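Local coordinates for protein sulfotransferase (Mycobacterium tuberculosis, PDB 2ZQ5) that probably transfers a sulfuryl group from the donor PAPS to an acceptor molecule, at residues A[211-214]-A[215-219]; A[287-290]-A[291-295]; A[330-334]-A[335-339]. All coordinates share one frame; numbering follows the deposited sequence.

The three contacts follow one another along the chain, all within the sulfotransferase family region, and none touches another. Interaction 1 lies on helix 206-219, just before strand 227-231 of the parallel sheet. Interaction 2 lies on the long helix 282-304, between strands 250-255 and 312-316 in the sequence, and sits across the centre of the chain from interaction 1, their centres about 30 Å apart. Interaction 3 closes helix 324-334, beyond the edge strand 312-316, with its centre about 25 Å from interaction 1 and 33 Å from interaction 2. They thus belong to separate helices around one sheet: the last turns of one, the middle of another and a C-terminal cap.

Interaction 1 (A[211-214]-A[215-219]); sequences RHRR and NLQLI
The amide of Gln217 donates to the carbonyl oxygen of Arg213, N to O 2.9 Å, the shortest of four i to i+4 bonds here. Asn215 N to Arg211 O, Leu216 N to His212 O and Leu218 N to Arg214 O continue the ladder, so every carbonyl of 211-214 is taken up by the next turn.

The side chains of Arg213 and Gln217 meet above one rung. Gln217 CD lies over one face of the guanidinium, 3.8 Å from Arg213 NH1, with the two flat groups turned 47° apart. The extended Arg213 chain, its CG anti to the backbone N (chi1 179°), stands out from the helix, and Gln217 leans back toward the earlier turn to lie beneath its guanidinium. Gln217 NE2 donates to Val88 O, which gives the amide a firm place there.

His212 and Leu216 form a more apolar pair: CE1 of the imidazole lies 3.8 Å from Leu216 CD1, and Leu216 CG rests 3.4 Å from His212 O. Leucine suits this spot because it faces Trp228 and Leu230 of strand 227-231, while His212 ND1 hydrogen-bonds Tyr246 OH, meeting the polar need of a buried ring.

On another side, Arg211 CG passes 4.3 Å from Asn215 ND2. Arg211 NE reaches Gln180 and Asn215 OD1 bonds Ser75, so these polar ends are satisfied by neighbouring parts of the fold; Arg214 makes a cation-pi contact with Trp79 of helix 55-81.

A regular alpha helix with i to i+4 pairs on several sides, lying between helix 55-81 and strand 227-231, is the arrangement of a helix flanking the central parallel sheet of a sulfotransferase fold.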
loop_
_atom_site.group_PDB
_atom_site.type_symbol
_atom_site.label_atom_id
_atom_site.label_comp_id
_atom_site.label_asym_id
_atom_site.label_seq_id
_atom_site.Cartn_x
_atom_site.Cartn_y
_atom_site.Cartn_z
ATOM N N ARG A 211 -6.464 13.026 0.311
ATOM C CA ARG A 211 -6.623 12.649 -1.089
ATOM C C ARG A 211 -7.071 11.184 -1.164
ATOM O O ARG A 211 -7.899 10.811 -1.999
ATOM C CB ARG A 211 -5.311 12.847 -1.851
ATOM C CG ARG A 211 -5.481 12.698 -3.350
ATOM C CD ARG A 211 -4.158 12.666 -4.089
ATOM N NE ARG A 211 -4.386 12.460 -5.517
ATOM C CZ ARG A 211 -4.691 13.430 -6.374
ATOM N NH1 ARG A 211 -4.792 14.686 -5.958
ATOM N NH2 ARG A 211 -4.933 13.136 -7.646
ATOM N N HIS A 212 -6.516 10.361 -0.282
ATOM C CA HIS A 212 -6.862 8.945 -0.198
ATOM C C HIS A 212 -8.381 8.846 -0.003
ATOM O O HIS A 212 -9.061 8.079 -0.686
ATOM C CB HIS A 212 -6.082 8.334 0.980
ATOM C CG HIS A 212 -6.404 6.902 1.283
ATOM N ND1 HIS A 212 -7.459 6.531 2.091
ATOM C CD2 HIS A 212 -5.750 5.758 0.971
ATOM C CE1 HIS A 212 -7.436 5.222 2.268
ATOM N NE2 HIS A 212 -6.407 4.729 1.600
ATOM N N ARG A 213 -8.911 9.653 0.911
ATOM C CA ARG A 213 -10.345 9.657 1.190
ATOM C C ARG A 213 -11.171 10.097 -0.021
ATOM O O ARG A 213 -12.221 9.513 -0.302
ATOM C CB ARG A 213 -10.640 10.559 2.391
ATOM C CG ARG A 213 -12.110 10.640 2.750
ATOM C CD ARG A 213 -12.309 11.292 4.109
ATOM N NE ARG A 213 -13.724 11.520 4.390
ATOM C CZ ARG A 213 -14.451 12.468 3.806
ATOM N NH1 ARG A 213 -13.892 13.276 2.914
ATOM N NH2 ARG A 213 -15.735 12.609 4.109
ATOM N N ARG A 214 -10.708 11.122 -0.734
ATOM C CA ARG A 214 -11.416 11.586 -1.924
ATOM C C ARG A 214 -11.484 10.450 -2.938
ATOM O O ARG A 214 -12.472 10.308 -3.659
ATOM C CB ARG A 214 -10.710 12.794 -2.547
ATOM C CG ARG A 214 -10.782 14.072 -1.727
ATOM C CD ARG A 214 -10.283 15.253 -2.549
ATOM N NE ARG A 214 -11.047 15.395 -3.786
ATOM C CZ ARG A 214 -10.782 16.285 -4.737
ATOM N NH1 ARG A 214 -9.763 17.124 -4.602
ATOM N NH2 ARG A 214 -11.536 16.337 -5.826
ATOM N N ASN A 215 -10.431 9.640 -3.002
ATOM C CA ASN A 215 -10.431 8.517 -3.924
ATOM C C ASN A 215 -11.383 7.413 -3.463
ATOM O O ASN A 215 -12.001 6.746 -4.293
ATOM C CB ASN A 215 -9.012 7.980 -4.126
ATOM C CG ASN A 215 -8.310 8.657 -5.290
ATOM O OD1 ASN A 215 -8.863 8.737 -6.390
ATOM N ND2 ASN A 215 -7.095 9.145 -5.061
ATOM N N LEU A 216 -11.516 7.214 -2.152
ATOM C CA LEU A 216 -12.454 6.207 -1.661
ATOM C C LEU A 216 -13.879 6.668 -1.970
ATOM O O LEU A 216 -14.735 5.859 -2.324
ATOM C CB LEU A 216 -12.301 5.986 -0.150
ATOM C CG LEU A 216 -10.976 5.404 0.351
ATOM C CD1 LEU A 216 -11.164 4.922 1.786
ATOM C CD2 LEU A 216 -10.533 4.239 -0.525
ATOM N N GLN A 217 -14.132 7.968 -1.828
ATOM C CA GLN A 217 -15.451 8.531 -2.120
ATOM C C GLN A 217 -15.810 8.293 -3.583
ATOM O O GLN A 217 -16.948 7.955 -3.908
ATOM C CB GLN A 217 -15.472 10.039 -1.860
ATOM C CG GLN A 217 -15.430 10.452 -0.402
ATOM C CD GLN A 217 -15.425 11.961 -0.251
ATOM O OE1 GLN A 217 -14.556 12.647 -0.789
ATOM N NE2 GLN A 217 -16.403 12.488 0.478
ATOM N N LEU A 218 -14.832 8.491 -4.462
ATOM C CA LEU A 218 -15.022 8.307 -5.895
ATOM C C LEU A 218 -15.245 6.843 -6.260
ATOM O O LEU A 218 -16.242 6.493 -6.892
ATOM C CB LEU A 218 -13.799 8.832 -6.647
ATOM C CG LEU A 218 -13.694 8.451 -8.126
ATOM C CD1 LEU A 218 -14.733 9.222 -8.936
ATOM C CD2 LEU A 218 -12.284 8.746 -8.618
ATOM N N ILE A 219 -14.312 5.988 -5.858
ATOM C CA ILE A 219 -14.410 4.571 -6.168
ATOM C C ILE A 219 -15.636 3.931 -5.523
ATOM O O ILE A 219 -16.248 3.035 -6.105
ATOM C CB ILE A 219 -13.119 3.832 -5.731
ATOM C CG1 ILE A 219 -11.933 4.386 -6.525
ATOM C CG2 ILE A 219 -13.269 2.322 -5.945
ATOM C CD1 ILE A 219 -10.579 3.915 -6.027
#

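Interaction 2 (A[287-290]-A[291-295]); sequences ADAM and DTWSR
Backbone bonds tie the first turn to the second: Asp291 N to Ala287 O, Thr292 N to Asp288 O and Trp293 N to Ala289 O. Thr292 N to Asp288 O is the straightest, at 174°.

Hydroxyl chemistry adds to this ladder at Met290, whose carbonyl oxygen accepts twice from Ser294. The hydroxyl OG lies 2.7 Å from Met290 O, in the carbonyl plane, whereas Ser294 N stands 3.3 Å from Met290 O and well above that plane. Serine can do this because its OG is turned between its own backbone N and carbonyl carbon (chi1 59°), leaning back over the preceding turn; the small hydroxyl is thus satisfied by a carbonyl of its own helix. Thr292 OG1 hydrogen-bonds Glu188.

The charged pair lies within the second turn. Arg295 grips Asp291 side-on: NE is 3.1 Å from Asp291 OD1 and NH2 3.0 Å from Asp291 OD2, the carboxylate lying at the edge of the guanidinium plane. Both oxygens are met from above the carboxylate plane. Arg295 NH2 also makes a salt bridge with Glu188, so one arginine serves two acids.

Apolar contact is carried by Trp293. Ala289 CB touches its CD1 at 4.1 Å; alanine is small enough to let the indole pass. Thr292 CG2 sits 3.7 Å above the plane of the Trp293 ring, over its centre. Beyond the segments, Ala289 and Trp293 pack on helix 262-272, while the bent chain of buried Met290 packs against Val377 and Arg380 of helix 374-380. A polar approach accompanies these: Trp293 CD1 lies 3.2 Å from Ala289 O.

The chemistry therefore divides by side: Arg295 probably offsets part of the negative charge of Asp291 and Glu188, which would favour their ionised forms, while the alanine and indole give an apolar surface to the neighbouring helix.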
loop_
_atom_site.group_PDB
_atom_site.type_symbol
_atom_site.label_atom_id
_atom_site.label_comp_id
_atom_site.label_asym_id
_atom_site.label_seq_id
_atom_site.Cartn_x
_atom_site.Cartn_y
_atom_site.Cartn_z
ATOM N N ALA A 287 19.958 -3.559 6.516
ATOM C CA ALA A 287 20.098 -2.327 7.275
ATOM C C ALA A 287 18.899 -1.415 7.053
ATOM O O ALA A 287 18.339 -0.875 8.008
ATOM C CB ALA A 287 21.384 -1.606 6.875
ATOM N N ASP A 288 18.504 -1.251 5.794
ATOM C CA ASP A 288 17.370 -0.394 5.467
ATOM C C ASP A 288 16.057 -0.930 6.045
ATOM O O ASP A 288 15.240 -0.156 6.549
ATOM C CB ASP A 288 17.254 -0.222 3.945
ATOM C CG ASP A 288 18.400 0.589 3.355
ATOM O OD1 ASP A 288 19.252 1.080 4.127
ATOM O OD2 ASP A 288 18.446 0.746 2.115
ATOM N N ALA A 289 15.860 -2.245 5.990
ATOM C CA ALA A 289 14.632 -2.848 6.515
ATOM C C ALA A 289 14.560 -2.716 8.031
ATOM O O ALA A 289 13.494 -2.466 8.594
ATOM C CB ALA A 289 14.548 -4.322 6.113
ATOM N N MET A 290 15.698 -2.892 8.696
ATOM C CA MET A 290 15.735 -2.767 10.146
ATOM C C MET A 290 15.302 -1.360 10.542
ATOM O O MET A 290 14.550 -1.179 11.499
ATOM C CB MET A 290 17.148 -3.042 10.665
ATOM C CG MET A 290 17.561 -4.508 10.627
ATOM S SD MET A 290 16.960 -5.458 12.044
ATOM C CE MET A 290 18.206 -5.033 13.262
ATOM N N ASP A 291 15.771 -0.365 9.797
ATOM C CA ASP A 291 15.427 1.019 10.087
ATOM C C ASP A 291 13.965 1.324 9.782
ATOM O O ASP A 291 13.230 1.818 10.640
ATOM C CB ASP A 291 16.316 1.969 9.282
ATOM C CG ASP A 291 15.890 3.418 9.425
ATOM O OD1 ASP A 291 15.790 3.901 10.572
ATOM O OD2 ASP A 291 15.654 4.074 8.389
ATOM N N THR A 292 13.545 1.024 8.557
ATOM C CA THR A 292 12.174 1.286 8.136
ATOM C C THR A 292 11.099 0.711 9.042
ATOM O O THR A 292 10.227 1.436 9.524
ATOM C CB THR A 292 11.921 0.752 6.713
ATOM O OG1 THR A 292 12.757 1.455 5.791
ATOM C CG2 THR A 292 10.459 0.936 6.312
ATOM N N TRP A 293 11.158 -0.593 9.285
ATOM C CA TRP A 293 10.129 -1.232 10.087
ATOM C C TRP A 293 10.184 -1.002 11.587
ATOM O O TRP A 293 9.152 -1.090 12.257
ATOM C CB TRP A 293 10.069 -2.717 9.726
ATOM C CG TRP A 293 9.840 -2.860 8.247
ATOM C CD1 TRP A 293 10.700 -3.388 7.331
ATOM C CD2 TRP A 293 8.751 -2.300 7.497
ATOM N NE1 TRP A 293 10.226 -3.179 6.056
ATOM C CE2 TRP A 293 9.030 -2.513 6.130
ATOM C CE3 TRP A 293 7.571 -1.629 7.850
ATOM C CZ2 TRP A 293 8.174 -2.080 5.112
ATOM C CZ3 TRP A 293 6.717 -1.197 6.838
ATOM C CH2 TRP A 293 7.026 -1.425 5.485
ATOM N N SER A 294 11.359 -0.700 12.131
ATOM C CA SER A 294 11.408 -0.414 13.560
ATOM C C SER A 294 10.794 0.973 13.754
ATOM O O SER A 294 10.138 1.232 14.760
ATOM C CB SER A 294 12.844 -0.475 14.102
ATOM O OG SER A 294 13.713 0.445 13.470
ATOM N N ARG A 295 10.996 1.862 12.782
ATOM C CA ARG A 295 10.406 3.198 12.858
ATOM C C ARG A 295 8.889 3.075 12.724
ATOM O O ARG A 295 8.140 3.698 13.472
ATOM C CB ARG A 295 10.947 4.108 11.746
ATOM C CG ARG A 295 12.300 4.718 12.057
ATOM C CD ARG A 295 12.701 5.809 11.066
ATOM N NE ARG A 295 13.104 5.285 9.762
ATOM C CZ ARG A 295 12.347 5.296 8.669
ATOM N NH1 ARG A 295 11.120 5.805 8.696
ATOM N NH2 ARG A 295 12.832 4.805 7.536
#

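Interaction 3 (A[330-334]-A[335-339]); sequences DIYRH and FGLTL
The ring of Tyr332 is covered closely on one face by Leu339, whose CD1 makes a CH-pi contact 3.7 Å from the ring centroid and almost on its normal. Leu337 CD1 lies more loosely over the opposite face; the close atom of this leucine is CB, pressed on Tyr332 CD2 at 3.6 Å. The carbonyl oxygen of Thr338 comes to the ring edge, 3.5 Å from CD2 of Tyr332. Leucine suits position 339 because its branched end can cap a flat ring, and position 337 because its CB meets the ring's rim. The phenol oxygen reaches out to hydrogen-bond Asp114, and Met347 of helix 341-348 packs against the same ring.

Phe335 lies between Ile331 CG2 and the edge of His334. Ile331 and Phe335 run side by side in the same direction, Ile331 CG2 meeting Phe335 CE2 at 3.7 Å. A chi1 of -71° sets Ile331 CG1 beside the backbone N and leaves CG2 anti to it, on the Phe335 side. His334 brings its edge to the face of Phe335 in an offset edge-to-face pair, the planes 61° apart and His334 CD2 lying 3.6 Å from Phe335 CE1. Phe335 also packs on Leu250 and Val252 of strand 250-255, a buried place fit for a bulky aromatic.

The chain can make this bend because Gly336 takes a positive phi (69°), a conformation that residues with a CB adopt less readily. Its N bonds Arg333 O at 3.0 Å, from well above the carbonyl plane, and Leu337 N bonds Tyr332 O at 2.7 Å.

This 6→1 bond from Leu337 and 5→2 bond from Gly336, with the apolar contact between Leu337 and Tyr332 that usually accompanies them, make a Schellman motif, here closing helix 324-334 and turning the chain toward helix 341-348.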
loop_
_atom_site.group_PDB
_atom_site.type_symbol
_atom_site.label_atom_id
_atom_site.label_comp_id
_atom_site.label_asym_id
_atom_site.label_seq_id
_atom_site.Cartn_x
_atom_site.Cartn_y
_atom_site.Cartn_z
ATOM N N ASP A 330 -14.042 -12.265 16.491
ATOM C CA ASP A 330 -13.675 -11.488 17.667
ATOM C C ASP A 330 -13.429 -10.026 17.300
ATOM O O ASP A 330 -13.671 -9.130 18.104
ATOM C CB ASP A 330 -12.434 -12.078 18.341
ATOM C CG ASP A 330 -12.300 -11.641 19.787
ATOM O OD1 ASP A 330 -13.229 -11.915 20.575
ATOM O OD2 ASP A 330 -11.275 -11.022 20.140
ATOM N N ILE A 331 -12.942 -9.790 16.086
ATOM C CA ILE A 331 -12.702 -8.428 15.623
ATOM C C ILE A 331 -14.050 -7.718 15.507
ATOM O O ILE A 331 -14.205 -6.581 15.954
ATOM C CB ILE A 331 -11.986 -8.423 14.255
ATOM C CG1 ILE A 331 -10.540 -8.894 14.435
ATOM C CG2 ILE A 331 -12.021 -7.024 13.641
ATOM C CD1 ILE A 331 -9.788 -9.090 13.139
ATOM N N TYR A 332 -15.026 -8.395 14.908
ATOM C CA TYR A 332 -16.361 -7.823 14.768
ATOM C C TYR A 332 -16.959 -7.556 16.148
ATOM O O TYR A 332 -17.547 -6.503 16.388
ATOM C CB TYR A 332 -17.280 -8.769 13.993
ATOM C CG TYR A 332 -17.211 -8.628 12.486
ATOM C CD1 TYR A 332 -16.031 -8.887 11.789
ATOM C CD2 TYR A 332 -18.339 -8.258 11.754
ATOM C CE1 TYR A 332 -15.979 -8.786 10.399
ATOM C CE2 TYR A 332 -18.298 -8.153 10.367
ATOM C CZ TYR A 332 -17.116 -8.421 9.695
ATOM O OH TYR A 332 -17.076 -8.342 8.321
ATOM N N ARG A 333 -16.800 -8.518 17.053
ATOM C CA ARG A 333 -17.319 -8.381 18.409
ATOM C C ARG A 333 -16.718 -7.157 19.087
ATOM O O ARG A 333 -17.434 -6.331 19.652
ATOM C CB ARG A 333 -16.986 -9.627 19.235
ATOM C CG ARG A 333 -17.461 -9.554 20.682
ATOM C CD ARG A 333 -16.773 -10.601 21.549
ATOM N NE ARG A 333 -15.324 -10.407 21.581
ATOM C CZ ARG A 333 -14.722 -9.332 22.083
ATOM N NH1 ARG A 333 -15.439 -8.346 22.603
ATOM N NH2 ARG A 333 -13.399 -9.238 22.054
ATOM N N HIS A 334 -15.394 -7.050 19.024
ATOM C CA HIS A 334 -14.679 -5.936 19.634
ATOM C C HIS A 334 -15.191 -4.579 19.152
ATOM O O HIS A 334 -15.390 -3.664 19.951
ATOM C CB HIS A 334 -13.184 -6.048 19.331
ATOM C CG HIS A 334 -12.356 -4.975 19.966
ATOM N ND1 HIS A 334 -12.155 -4.897 21.328
ATOM C CD2 HIS A 334 -11.685 -3.930 19.427
ATOM C CE1 HIS A 334 -11.395 -3.853 21.599
ATOM N NE2 HIS A 334 -11.096 -3.248 20.463
ATOM N N PHE A 335 -15.401 -4.450 17.845
ATOM C CA PHE A 335 -15.868 -3.193 17.275
ATOM C C PHE A 335 -17.387 -3.035 17.280
ATOM O O PHE A 335 -17.914 -2.046 16.768
ATOM C CB PHE A 335 -15.339 -3.036 15.844
ATOM C CG PHE A 335 -13.841 -2.890 15.756
ATOM C CD1 PHE A 335 -13.157 -2.010 16.591
ATOM C CD2 PHE A 335 -13.120 -3.597 14.803
ATOM C CE1 PHE A 335 -11.774 -1.837 16.470
ATOM C CE2 PHE A 335 -11.736 -3.432 14.672
ATOM C CZ PHE A 335 -11.065 -2.550 15.508
ATOM N N GLY A 336 -18.087 -4.004 17.860
ATOM C CA GLY A 336 -19.538 -3.933 17.920
ATOM C C GLY A 336 -20.215 -4.096 16.572
ATOM O O GLY A 336 -21.268 -3.506 16.323
ATOM N N LEU A 337 -19.614 -4.902 15.705
ATOM C CA LEU A 337 -20.158 -5.146 14.375
ATOM C C LEU A 337 -20.833 -6.512 14.304
ATOM O O LEU A 337 -20.395 -7.467 14.945
ATOM C CB LEU A 337 -19.045 -5.081 13.327
ATOM C CG LEU A 337 -18.166 -3.827 13.307
ATOM C CD1 LEU A 337 -17.130 -3.962 12.202
ATOM C CD2 LEU A 337 -19.020 -2.585 13.088
ATOM N N THR A 338 -21.900 -6.596 13.518
ATOM C CA THR A 338 -22.630 -7.844 13.352
ATOM C C THR A 338 -22.019 -8.653 12.212
ATOM O O THR A 338 -21.827 -8.137 11.111
ATOM C CB THR A 338 -24.116 -7.579 13.031
ATOM O OG1 THR A 338 -24.709 -6.832 14.099
ATOM C CG2 THR A 338 -24.870 -8.890 12.855
ATOM N N LEU A 339 -21.703 -9.914 12.486
ATOM C CA LEU A 339 -21.128 -10.797 11.478
ATOM C C LEU A 339 -22.255 -11.648 10.899
ATOM O O LEU A 339 -22.717 -12.595 11.534
ATOM C CB LEU A 339 -20.060 -11.694 12.107
ATOM C CG LEU A 339 -19.288 -12.627 11.170
ATOM C CD1 LEU A 339 -18.575 -11.819 10.092
ATOM C CD2 LEU A 339 -18.290 -13.434 11.983
#